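Local coordinates for protein putative HAD-hydrolase YfnB (Bacillus subtilis, PDB 3ED5) that is a putative hydrolase of the haloacid dehalogenase (HAD) superfamily, perhaps with 5'-nucleotidase activity, at residues 5-10 with 197-202; 30-35 with 88-93; 216-221 with 227-232. All coordinates share one frame; numbering follows the deposited sequence. Where two conformers were deposited one is given.

Contact 1 of 3, residues 5-10 with 197-202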
loop_
_atom_site.group_PDB
_atom_site.type_symbol
_atom_site.label_atom_id
_atom_site.label_comp_id
_atom_site.label_asym_id
_atom_site.label_seq_id
_atom_site.Cartn_x
_atom_site.Cartn_y
_atom_site.Cartn_z
ATOM N N LYS A 5 -4.955 -0.118 -27.495
ATOM C CA LYS A 5 -4.786 0.678 -26.265
ATOM C C LYS A 5 -3.315 0.769 -25.778
ATOM O O LYS A 5 -2.635 -0.255 -25.617
ATOM C CB LYS A 5 -5.706 0.074 -25.174
ATOM C CG LYS A 5 -5.320 0.294 -23.707
ATOM C CD LYS A 5 -6.221 1.312 -22.982
ATOM C CE LYS A 5 -7.489 0.675 -22.375
ATOM N NZ LYS A 5 -8.070 1.393 -21.141
ATOM N N ARG A 6 -2.812 1.992 -25.600
ATOM C CA ARG A 6 -1.514 2.250 -24.976
ATOM C C ARG A 6 -1.730 3.088 -23.709
ATOM O O ARG A 6 -2.155 4.275 -23.824
ATOM C CB ARG A 6 -0.618 3.016 -25.957
ATOM C CG ARG A 6 0.319 2.151 -26.805
ATOM C CD ARG A 6 1.605 1.917 -26.024
ATOM N NE ARG A 6 2.654 1.224 -26.767
ATOM C CZ ARG A 6 2.572 -0.034 -27.184
ATOM N NH1 ARG A 6 1.461 -0.731 -26.985
ATOM N NH2 ARG A 6 3.586 -0.577 -27.843
ATOM N N TYR A 7 -1.430 2.536 -22.531
ATOM C CA TYR A 7 -1.536 3.344 -21.324
ATOM C C TYR A 7 -0.461 4.394 -21.345
ATOM O O TYR A 7 0.622 4.173 -21.900
ATOM C CB TYR A 7 -1.358 2.504 -20.045
ATOM C CG TYR A 7 -2.435 1.482 -19.882
ATOM C CD1 TYR A 7 -3.697 1.841 -19.390
ATOM C CD2 TYR A 7 -2.201 0.143 -20.257
ATOM C CE1 TYR A 7 -4.720 0.884 -19.280
ATOM C CE2 TYR A 7 -3.207 -0.832 -20.135
ATOM C CZ TYR A 7 -4.444 -0.458 -19.637
ATOM O OH TYR A 7 -5.417 -1.417 -19.488
ATOM N N ARG A 8 -0.746 5.525 -20.716
ATOM C CA ARG A 8 0.249 6.587 -20.592
ATOM C C ARG A 8 0.646 6.846 -19.147
ATOM O O ARG A 8 1.764 7.295 -18.892
ATOM C CB ARG A 8 -0.288 7.873 -21.202
ATOM C CG ARG A 8 -0.388 7.775 -22.722
ATOM C CD ARG A 8 -0.510 9.146 -23.366
ATOM N NE ARG A 8 -1.802 9.774 -23.080
ATOM C CZ ARG A 8 -2.887 9.621 -23.834
ATOM N NH1 ARG A 8 -2.847 8.838 -24.912
ATOM N NH2 ARG A 8 -4.007 10.253 -23.510
ATOM N N THR A 9 -0.272 6.551 -18.226
ATOM C CA THR A 9 -0.164 6.974 -16.841
ATOM C C THR A 9 -0.349 5.735 -15.979
ATOM O O THR A 9 -1.387 5.070 -16.096
ATOM C CB THR A 9 -1.286 7.966 -16.531
ATOM O OG1 THR A 9 -1.228 9.046 -17.480
ATOM C CG2 THR A 9 -1.158 8.527 -15.092
ATOM N N LEU A 10 0.629 5.450 -15.109
ATOM C CA LEU A 10 0.543 4.284 -14.199
ATOM C C LEU A 10 0.489 4.783 -12.760
ATOM O O LEU A 10 1.344 5.589 -12.353
ATOM C CB LEU A 10 1.739 3.313 -14.377
ATOM C CG LEU A 10 1.992 2.951 -15.858
ATOM C CD1 LEU A 10 3.247 2.078 -15.983
ATOM C CD2 LEU A 10 0.771 2.258 -16.490
ATOM N N GLY A 197 -13.264 4.524 -12.593
ATOM C CA GLY A 197 -13.261 4.404 -14.031
ATOM C C GLY A 197 -11.914 4.041 -14.629
ATOM O O GLY A 197 -11.681 4.322 -15.810
ATOM N N LEU A 198 -11.050 3.401 -13.832
ATOM C CA LEU A 198 -9.740 2.937 -14.313
ATOM C C LEU A 198 -9.653 1.429 -14.534
ATOM O O LEU A 198 -10.212 0.649 -13.763
ATOM C CB LEU A 198 -8.626 3.315 -13.323
ATOM C CG LEU A 198 -8.568 4.781 -12.859
ATOM C CD1 LEU A 198 -7.495 4.898 -11.844
ATOM C CD2 LEU A 198 -8.292 5.704 -14.078
ATOM N N ASP A 199 -8.861 1.028 -15.532
ATOM C CA ASP A 199 -8.381 -0.351 -15.613
ATOM C C ASP A 199 -7.524 -0.612 -14.369
ATOM O O ASP A 199 -6.838 0.299 -13.868
ATOM C CB ASP A 199 -7.548 -0.580 -16.898
ATOM C CG ASP A 199 -8.406 -0.630 -18.151
ATOM O OD1 ASP A 199 -9.643 -0.592 -18.016
ATOM O OD2 ASP A 199 -7.838 -0.723 -19.263
ATOM N N THR A 200 -7.581 -1.845 -13.872
ATOM C CA THR A 200 -6.860 -2.244 -12.655
ATOM C C THR A 200 -5.989 -3.496 -12.863
ATOM O O THR A 200 -6.365 -4.424 -13.602
ATOM C CB THR A 200 -7.865 -2.593 -11.526
ATOM O OG1 THR A 200 -8.826 -3.516 -12.038
ATOM C CG2 THR A 200 -8.625 -1.327 -11.033
ATOM N N CYS A 201 -4.858 -3.533 -12.154
ATOM C CA CYS A 201 -3.954 -4.699 -12.165
ATOM C C CYS A 201 -3.692 -5.149 -10.721
ATOM O O CYS A 201 -3.085 -4.428 -9.956
ATOM C CB CYS A 201 -2.650 -4.334 -12.876
ATOM S SG CYS A 201 -1.510 -5.751 -12.956
ATOM N N TRP A 202 -4.190 -6.333 -10.388
ATOM C CA TRP A 202 -4.083 -6.901 -9.058
ATOM C C TRP A 202 -2.783 -7.694 -8.924
ATOM O O TRP A 202 -2.606 -8.717 -9.593
ATOM C CB TRP A 202 -5.295 -7.816 -8.807
ATOM C CG TRP A 202 -5.367 -8.332 -7.386
ATOM C CD1 TRP A 202 -4.870 -7.717 -6.268
ATOM C CD2 TRP A 202 -6.017 -9.535 -6.943
ATOM N NE1 TRP A 202 -5.158 -8.485 -5.144
ATOM C CE2 TRP A 202 -5.874 -9.591 -5.531
ATOM C CE3 TRP A 202 -6.707 -10.568 -7.600
ATOM C CZ2 TRP A 202 -6.374 -10.653 -4.774
ATOM C CZ3 TRP A 202 -7.234 -11.616 -6.844
ATOM C CH2 TRP A 202 -7.048 -11.655 -5.435
#

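Contact 2 of 3, residues 30-35 with 88-93. With FMT (formic acid), chain H.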
loop_
_atom_site.group_PDB
_atom_site.type_symbol
_atom_site.label_atom_id
_atom_site.label_comp_id
_atom_site.label_asym_id
_atom_site.label_seq_id
_atom_site.Cartn_x
_atom_site.Cartn_y
_atom_site.Cartn_z
ATOM N N ARG A 30 8.754 -7.483 15.484
ATOM C CA ARG A 30 9.780 -8.175 16.296
ATOM C C ARG A 30 10.478 -7.172 17.200
ATOM O O ARG A 30 10.635 -7.416 18.393
ATOM C CB ARG A 30 10.804 -8.923 15.449
ATOM C CG ARG A 30 11.756 -9.780 16.345
ATOM C CD ARG A 30 12.810 -10.545 15.547
ATOM N NE ARG A 30 13.552 -9.746 14.556
ATOM C CZ ARG A 30 14.710 -9.130 14.818
ATOM N NH1 ARG A 30 15.349 -8.458 13.872
ATOM N NH2 ARG A 30 15.248 -9.191 16.037
ATOM N N LEU A 31 10.900 -6.040 16.625
ATOM C CA LEU A 31 11.656 -5.034 17.387
ATOM C C LEU A 31 10.800 -4.331 18.440
ATOM O O LEU A 31 11.288 -4.027 19.542
ATOM C CB LEU A 31 12.323 -4.022 16.448
ATOM C CG LEU A 31 13.385 -4.636 15.538
ATOM C CD1 LEU A 31 13.957 -3.575 14.635
ATOM C CD2 LEU A 31 14.504 -5.295 16.341
ATOM N N LEU A 32 9.525 -4.100 18.117
ATOM C CA LEU A 32 8.593 -3.512 19.081
ATOM C C LEU A 32 8.436 -4.432 20.313
ATOM O O LEU A 32 8.498 -3.971 21.460
ATOM C CB LEU A 32 7.220 -3.207 18.424
ATOM C CG LEU A 32 6.150 -2.729 19.425
ATOM C CD1 LEU A 32 6.441 -1.305 19.923
ATOM C CD2 LEU A 32 4.732 -2.822 18.831
ATOM N N PHE A 33 8.208 -5.714 20.068
ATOM C CA PHE A 33 8.021 -6.667 21.178
ATOM C C PHE A 33 9.287 -6.936 21.982
ATOM O O PHE A 33 9.229 -7.144 23.209
ATOM C CB PHE A 33 7.374 -7.940 20.661
ATOM C CG PHE A 33 5.885 -7.820 20.522
ATOM C CD1 PHE A 33 5.335 -7.024 19.517
ATOM C CD2 PHE A 33 5.031 -8.464 21.413
ATOM C CE1 PHE A 33 3.946 -6.872 19.398
ATOM C CE2 PHE A 33 3.647 -8.325 21.311
ATOM C CZ PHE A 33 3.095 -7.541 20.279
ATOM N N GLU A 34 10.430 -6.898 21.307
ATOM C CA GLU A 34 11.721 -6.956 22.006
ATOM C C GLU A 34 11.871 -5.701 22.874
ATOM O O GLU A 34 12.275 -5.798 24.019
ATOM C CB GLU A 34 12.889 -7.061 21.011
ATOM C CG GLU A 34 12.967 -8.386 20.261
ATOM C CD GLU A 34 14.216 -8.512 19.371
ATOM O OE1 GLU A 34 15.059 -7.582 19.331
ATOM O OE2 GLU A 34 14.346 -9.560 18.708
ATOM N N ASP A 35 11.537 -4.530 22.328
ATOM C CA ASP A 35 11.613 -3.262 23.078
ATOM C C ASP A 35 10.800 -3.350 24.374
ATOM O O ASP A 35 11.264 -2.909 25.440
ATOM C CB ASP A 35 11.136 -2.067 22.224
ATOM C CG ASP A 35 11.226 -0.734 22.977
ATOM O OD1 ASP A 35 12.339 -0.176 23.051
ATOM O OD2 ASP A 35 10.192 -0.237 23.487
ATOM N N ALA A 88 -0.845 4.812 21.721
ATOM C CA ALA A 88 -0.111 5.865 20.956
ATOM C C ALA A 88 1.418 5.780 21.109
ATOM O O ALA A 88 2.184 5.964 20.130
ATOM C CB ALA A 88 -0.618 7.266 21.311
ATOM N N LEU A 89 1.865 5.494 22.330
ATOM C CA LEU A 89 3.283 5.303 22.599
ATOM C C LEU A 89 3.824 4.054 21.862
ATOM O O LEU A 89 4.930 4.103 21.271
ATOM C CB LEU A 89 3.553 5.258 24.125
ATOM C CG LEU A 89 4.966 4.869 24.600
ATOM C CD1 LEU A 89 6.015 5.926 24.270
ATOM C CD2 LEU A 89 4.966 4.600 26.103
ATOM N N LEU A 90 3.041 2.966 21.852
ATOM C CA LEU A 90 3.488 1.736 21.208
ATOM C C LEU A 90 3.583 1.960 19.701
ATOM O O LEU A 90 4.536 1.521 19.039
ATOM C CB LEU A 90 2.556 0.559 21.539
ATOM C CG LEU A 90 2.672 -0.030 22.947
ATOM C CD1 LEU A 90 1.392 -0.814 23.205
ATOM C CD2 LEU A 90 3.910 -0.918 23.077
ATOM N N GLU A 91 2.608 2.703 19.181
ATOM C CA GLU A 91 2.590 3.011 17.746
ATOM C C GLU A 91 3.787 3.887 17.358
ATOM O O GLU A 91 4.424 3.648 16.328
ATOM C CB GLU A 91 1.276 3.670 17.378
ATOM C CG GLU A 91 1.273 4.470 16.013
ATOM C CD GLU A 91 1.561 3.591 14.776
ATOM O OE1 GLU A 91 1.452 2.340 14.797
ATOM O OE2 GLU A 91 1.848 4.199 13.704
ATOM N N GLN A 92 4.111 4.874 18.187
ATOM C CA GLN A 92 5.255 5.713 17.910
ATOM C C GLN A 92 6.543 4.869 17.821
ATOM O O GLN A 92 7.384 5.086 16.931
ATOM C CB GLN A 92 5.319 6.782 18.990
ATOM C CG GLN A 92 6.536 7.644 19.048
ATOM C CD GLN A 92 6.457 8.540 20.298
ATOM O OE1 GLN A 92 5.730 9.536 20.314
ATOM N NE2 GLN A 92 7.173 8.158 21.361
ATOM N N LYS A 93 6.690 3.883 18.719
ATOM C CA LYS A 93 7.883 3.008 18.683
ATOM C C LYS A 93 7.894 2.102 17.447
ATOM O O LYS A 93 8.907 1.959 16.756
ATOM C CB LYS A 93 7.982 2.155 19.972
ATOM C CG LYS A 93 8.298 2.971 21.203
ATOM C CD LYS A 93 8.101 2.123 22.464
ATOM C CE LYS A 93 8.507 2.870 23.716
ATOM N NZ LYS A 93 9.743 2.304 24.324
HETATM C C FMT H . 11.735 -10.144 11.081
HETATM O O1 FMT H . 12.428 -9.783 10.127
HETATM O O2 FMT H . 12.174 -10.356 12.214
#

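Contact 3 of 3, residues 216-221 with 227-232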
loop_
_atom_site.group_PDB
_atom_site.type_symbol
_atom_site.label_atom_id
_atom_site.label_comp_id
_atom_site.label_asym_id
_atom_site.label_seq_id
_atom_site.Cartn_x
_atom_site.Cartn_y
_atom_site.Cartn_z
ATOM N N PRO A 216 -10.544 -7.520 -11.098
ATOM C CA PRO A 216 -9.564 -6.614 -11.722
ATOM C C PRO A 216 -9.514 -6.786 -13.254
ATOM O O PRO A 216 -9.939 -7.826 -13.762
ATOM C CB PRO A 216 -8.248 -7.078 -11.103
ATOM C CG PRO A 216 -8.452 -8.550 -10.902
ATOM C CD PRO A 216 -9.901 -8.706 -10.505
ATOM N N THR A 217 -8.962 -5.810 -13.980
ATOM C CA THR A 217 -8.766 -5.980 -15.425
ATOM C C THR A 217 -7.712 -7.041 -15.665
ATOM O O THR A 217 -7.871 -7.868 -16.581
ATOM C CB THR A 217 -8.317 -4.654 -16.118
ATOM O OG1 THR A 217 -9.153 -3.592 -15.635
ATOM C CG2 THR A 217 -8.410 -4.751 -17.669
ATOM N N TYR A 218 -6.644 -7.005 -14.850
ATOM C CA TYR A 218 -5.548 -7.983 -14.923
ATOM C C TYR A 218 -5.198 -8.480 -13.533
ATOM O O TYR A 218 -5.409 -7.779 -12.565
ATOM C CB TYR A 218 -4.264 -7.344 -15.467
ATOM C CG TYR A 218 -4.488 -6.465 -16.664
ATOM C CD1 TYR A 218 -4.567 -7.015 -17.945
ATOM C CD2 TYR A 218 -4.603 -5.072 -16.507
ATOM C CE1 TYR A 218 -4.777 -6.215 -19.065
ATOM C CE2 TYR A 218 -4.798 -4.252 -17.629
ATOM C CZ TYR A 218 -4.887 -4.844 -18.904
ATOM O OH TYR A 218 -5.089 -4.071 -20.034
ATOM N N GLU A 219 -4.617 -9.672 -13.481
ATOM C CA GLU A 219 -4.104 -10.238 -12.235
ATOM C C GLU A 219 -2.734 -10.870 -12.545
ATOM O O GLU A 219 -2.631 -11.683 -13.482
ATOM C CB GLU A 219 -5.068 -11.311 -11.732
ATOM C CG GLU A 219 -4.532 -11.951 -10.423
ATOM C CD GLU A 219 -5.428 -13.054 -9.904
ATOM O OE1 GLU A 219 -6.548 -13.268 -10.449
ATOM O OE2 GLU A 219 -4.993 -13.722 -8.939
ATOM N N ILE A 220 -1.705 -10.517 -11.762
ATOM C CA ILE A 220 -0.345 -11.043 -11.981
ATOM C C ILE A 220 0.249 -11.558 -10.673
ATOM O O ILE A 220 -0.238 -11.193 -9.607
ATOM C CB ILE A 220 0.584 -9.984 -12.550
ATOM C CG1 ILE A 220 0.747 -8.802 -11.591
ATOM C CG2 ILE A 220 -0.010 -9.446 -13.851
ATOM C CD1 ILE A 220 1.643 -7.612 -12.217
ATOM N N ARG A 221 1.304 -12.355 -10.782
ATOM C CA ARG A 221 2.054 -12.779 -9.588
ATOM C C ARG A 221 3.361 -12.007 -9.438
ATOM O O ARG A 221 3.787 -11.739 -8.320
ATOM C CB ARG A 221 2.309 -14.278 -9.616
ATOM C CG ARG A 221 1.015 -15.080 -9.508
ATOM C CD ARG A 221 1.311 -16.553 -9.663
ATOM N NE ARG A 221 1.960 -17.082 -8.481
ATOM C CZ ARG A 221 2.496 -18.300 -8.406
ATOM N NH1 ARG A 221 2.477 -19.118 -9.461
ATOM N NH2 ARG A 221 3.062 -18.691 -7.277
ATOM N N TYR A 227 5.405 -6.099 -18.265
ATOM C CA TYR A 227 5.975 -5.807 -19.602
ATOM C C TYR A 227 5.003 -6.229 -20.696
ATOM O O TYR A 227 4.713 -5.463 -21.632
ATOM C CB TYR A 227 7.348 -6.454 -19.796
ATOM C CG TYR A 227 8.385 -5.855 -18.882
ATOM C CD1 TYR A 227 8.713 -4.499 -18.975
ATOM C CD2 TYR A 227 9.046 -6.638 -17.929
ATOM C CE1 TYR A 227 9.659 -3.918 -18.128
ATOM C CE2 TYR A 227 10.009 -6.074 -17.073
ATOM C CZ TYR A 227 10.315 -4.704 -17.197
ATOM O OH TYR A 227 11.238 -4.114 -16.368
ATOM N N HIS A 228 4.481 -7.447 -20.585
ATOM C CA HIS A 228 3.538 -7.916 -21.586
ATOM C C HIS A 228 2.203 -7.187 -21.548
ATOM O O HIS A 228 1.659 -6.887 -22.593
ATOM C CB HIS A 228 3.340 -9.442 -21.490
ATOM C CG HIS A 228 4.490 -10.213 -22.053
ATOM N ND1 HIS A 228 4.708 -11.544 -21.763
ATOM C CD2 HIS A 228 5.511 -9.828 -22.858
ATOM C CE1 HIS A 228 5.780 -11.960 -22.412
ATOM N NE2 HIS A 228 6.289 -10.941 -23.079
ATOM N N ILE A 229 1.681 -6.916 -20.355
ATOM C CA ILE A 229 0.387 -6.215 -20.228
ATOM C C ILE A 229 0.483 -4.809 -20.815
ATOM O O ILE A 229 -0.471 -4.319 -21.468
ATOM C CB ILE A 229 -0.060 -6.205 -18.743
ATOM C CG1 ILE A 229 -0.589 -7.621 -18.392
ATOM C CG2 ILE A 229 -1.125 -5.148 -18.435
ATOM C CD1 ILE A 229 -0.652 -7.849 -16.885
ATOM N N LEU A 230 1.642 -4.189 -20.622
ATOM C CA LEU A 230 1.864 -2.807 -21.091
ATOM C C LEU A 230 2.368 -2.786 -22.534
ATOM O O LEU A 230 2.500 -1.695 -23.134
ATOM C CB LEU A 230 2.859 -2.106 -20.164
ATOM C CG LEU A 230 2.358 -1.936 -18.724
ATOM C CD1 LEU A 230 3.471 -1.302 -17.885
ATOM C CD2 LEU A 230 1.079 -1.088 -18.651
ATOM N N ASN A 231 2.659 -3.982 -23.073
ATOM C CA ASN A 231 3.205 -4.159 -24.417
ATOM C C ASN A 231 4.459 -3.320 -24.649
ATOM O O ASN A 231 4.538 -2.542 -25.604
ATOM C CB ASN A 231 2.153 -3.875 -25.505
ATOM C CG ASN A 231 2.630 -4.287 -26.891
ATOM O OD1 ASN A 231 3.469 -5.185 -27.028
ATOM N ND2 ASN A 231 2.111 -3.620 -27.918
ATOM N N ILE A 232 5.418 -3.465 -23.749
ATOM C CA ILE A 232 6.743 -2.872 -23.937
ATOM C C ILE A 232 7.798 -3.948 -23.700
ATOM O O ILE A 232 7.594 -4.851 -22.882
ATOM C CB ILE A 232 7.009 -1.648 -23.003
ATOM C CG1 ILE A 232 6.926 -2.023 -21.526
ATOM C CG2 ILE A 232 6.075 -0.470 -23.312
ATOM C CD1 ILE A 232 7.957 -1.296 -20.713
#

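Contact 1 of 3, residues 5-10 with 197-202
At the amino-terminal ends of two strands of the parallel sheet in the HAD-type core, Lys-5 and Tyr-7, in the lead-in to strand 9-12, both close on the carboxylate of Asp-199 in segment 197-202. The two strands are not neighbours in the sheet: strand 179-183 runs between them, and the nearest CA atoms, those of Tyr-7 and Asp-199, stay 9.7 Å apart. Side chains alone therefore span the gap, and both polar links end on one oxygen. Tyr-7 OH donates to Asp-199 OD2 at 2.5 Å, a short bond that takes the anti lone pair, with OD2 lying at the edge of the ring, in its plane, and the ring and carboxylate planes 75° apart. Lys-5 NZ forms a salt bridge with the same OD2 at 2.8 Å, but approaches from above the carboxylate, 52° out of its plane. The lysine chain is bent at chi2 (107°) and chi3, which carries its CD over one face of the Tyr-7 ring, 4.0 Å above the plane, before the ammonium reaches the acid. Each donor has a further partner: Lys-5 NZ bonds to Glu-177 O, and Tyr-7 OH to Tyr-218 OH. With the carboxylate of Asp-199 replaced by an alanine's methyl, the ammonium of Lys-5 would probably lose its charge partner here and the phenol of Tyr-7 an acceptor that fixes its direction. The two links tie the chain ahead of strand 9-12 to Asp-199 across strand 179-183, within the parallel sheet characteristic of the Rossmann-like HAD core.

Contact 2 of 3, residues 30-35 with 88-93
Leu-32 has the most surface buried here, 70 Å², and its close contacts are made by one methyl, CD1. Its CG stands anti to the backbone N (chi1 174°), which directs CD1 at helix 87-98. There CD1 lies 3.5 Å from the carbonyl oxygen Leu-90 O and 3.8 Å from Lys-93 CB, so the methyl rests between the backbone of Leu-90 and the base of the Lys-93 side chain, about one turn further on. Leu-90 adds its own CD2, 4.1 Å from Leu-32 CD1, a looser apolar approach. Phe-74 and Leu-78 of helix 66-80 touch Leu-32 and Leu-90 respectively, extending the apolar patch.

Both segments belong to the helices that follow strand 9-12, where many HAD hydrolases carry an inserted helical cap, and probably form part of such a cap here. The helix axes come no closer than 10.4 Å and their directions differ by 127°, a steeply oblique crossing.

Lys-93, second with 52 Å², crosses Leu-32 at about a right angle and continues past it toward Asp-35. Its chain is extended until chi4 (-110°), where the bend turns NZ onto Asp-35 OD2 at 2.7 Å. This salt bridge uses the syn lone pair of the oxygen, on the side of OD1; Lys-93 CD also passes that oxygen at 3.3 Å. Asp-35, with 39 Å² buried, is only partly exposed, and its charge pair borders the leucine contact. Within helix 21-35, Arg-30 NH2 makes a separate salt bridge to Glu-34 OE2, while Arg-30 NE bonds to O2 of a formic acid molecule, probably from the crystallisation liquor.

Contact 3 of 3, residues 216-221 with 227-232
Ile-229, on the short helix 226-230, carries the whole contact from this side, meeting strand 218-220 with CG2 on the Tyr-218 ring and CD1 mainly on Ile-220, though also near Tyr-218 CB. Its CG2 sits over the centre of the Tyr-218 ring: 3.6 Å from the centroid and 5° off the ring normal, a CH-pi contact nearly perpendicular to the face. The opposite face is covered off-centre by Thr-217 CG2, so the ring is held between two methyls. Tyr-218 OH is hydrogen-bonded to Tyr-7 OH. With CG1 anti to the carbonyl carbon (chi1 -76°), the other branch of Ile-229 runs toward the strand, and CD1 reaches Ile-220 CG2 at 3.5 Å, tighter than usual for two carbons.

Strand 218-220 is the outermost strand on its side of the parallel sheet of the HAD-type core, and the helix that follows it packs back on one face of the sheet at that strand. Next, Leu-230 turns to Leu-180 and Leu-115, joining this helix to strand 179-183 and helix 108-116. Asn-231 then leaves helical geometry with positive phi in a Schellman motif: Ile-232 N bonds to Tyr-227 O at 3.0 Å, accompanied by a weak bond from Asn-231 N to His-228 O.

How the contacts relate
Contacts 1 and 3 are neighbours, with centres 9 Å apart, and both reach the parallel sheet, in which strands 199-203 and 218-220 are adjacent. They touch through a shared tyrosine pair and the backbone bond from Tyr-218 N to Thr-200 O. Contact 2 lies among the helices on the other side of the chain's centre, its centre 38 Å from each of the others. Its two segments both fall between the two segments of contact 1 in the sequence, and contact 3 comes after both. The early strand and the late ones thus build one core, while the helical part carrying contact 2 is inserted between them.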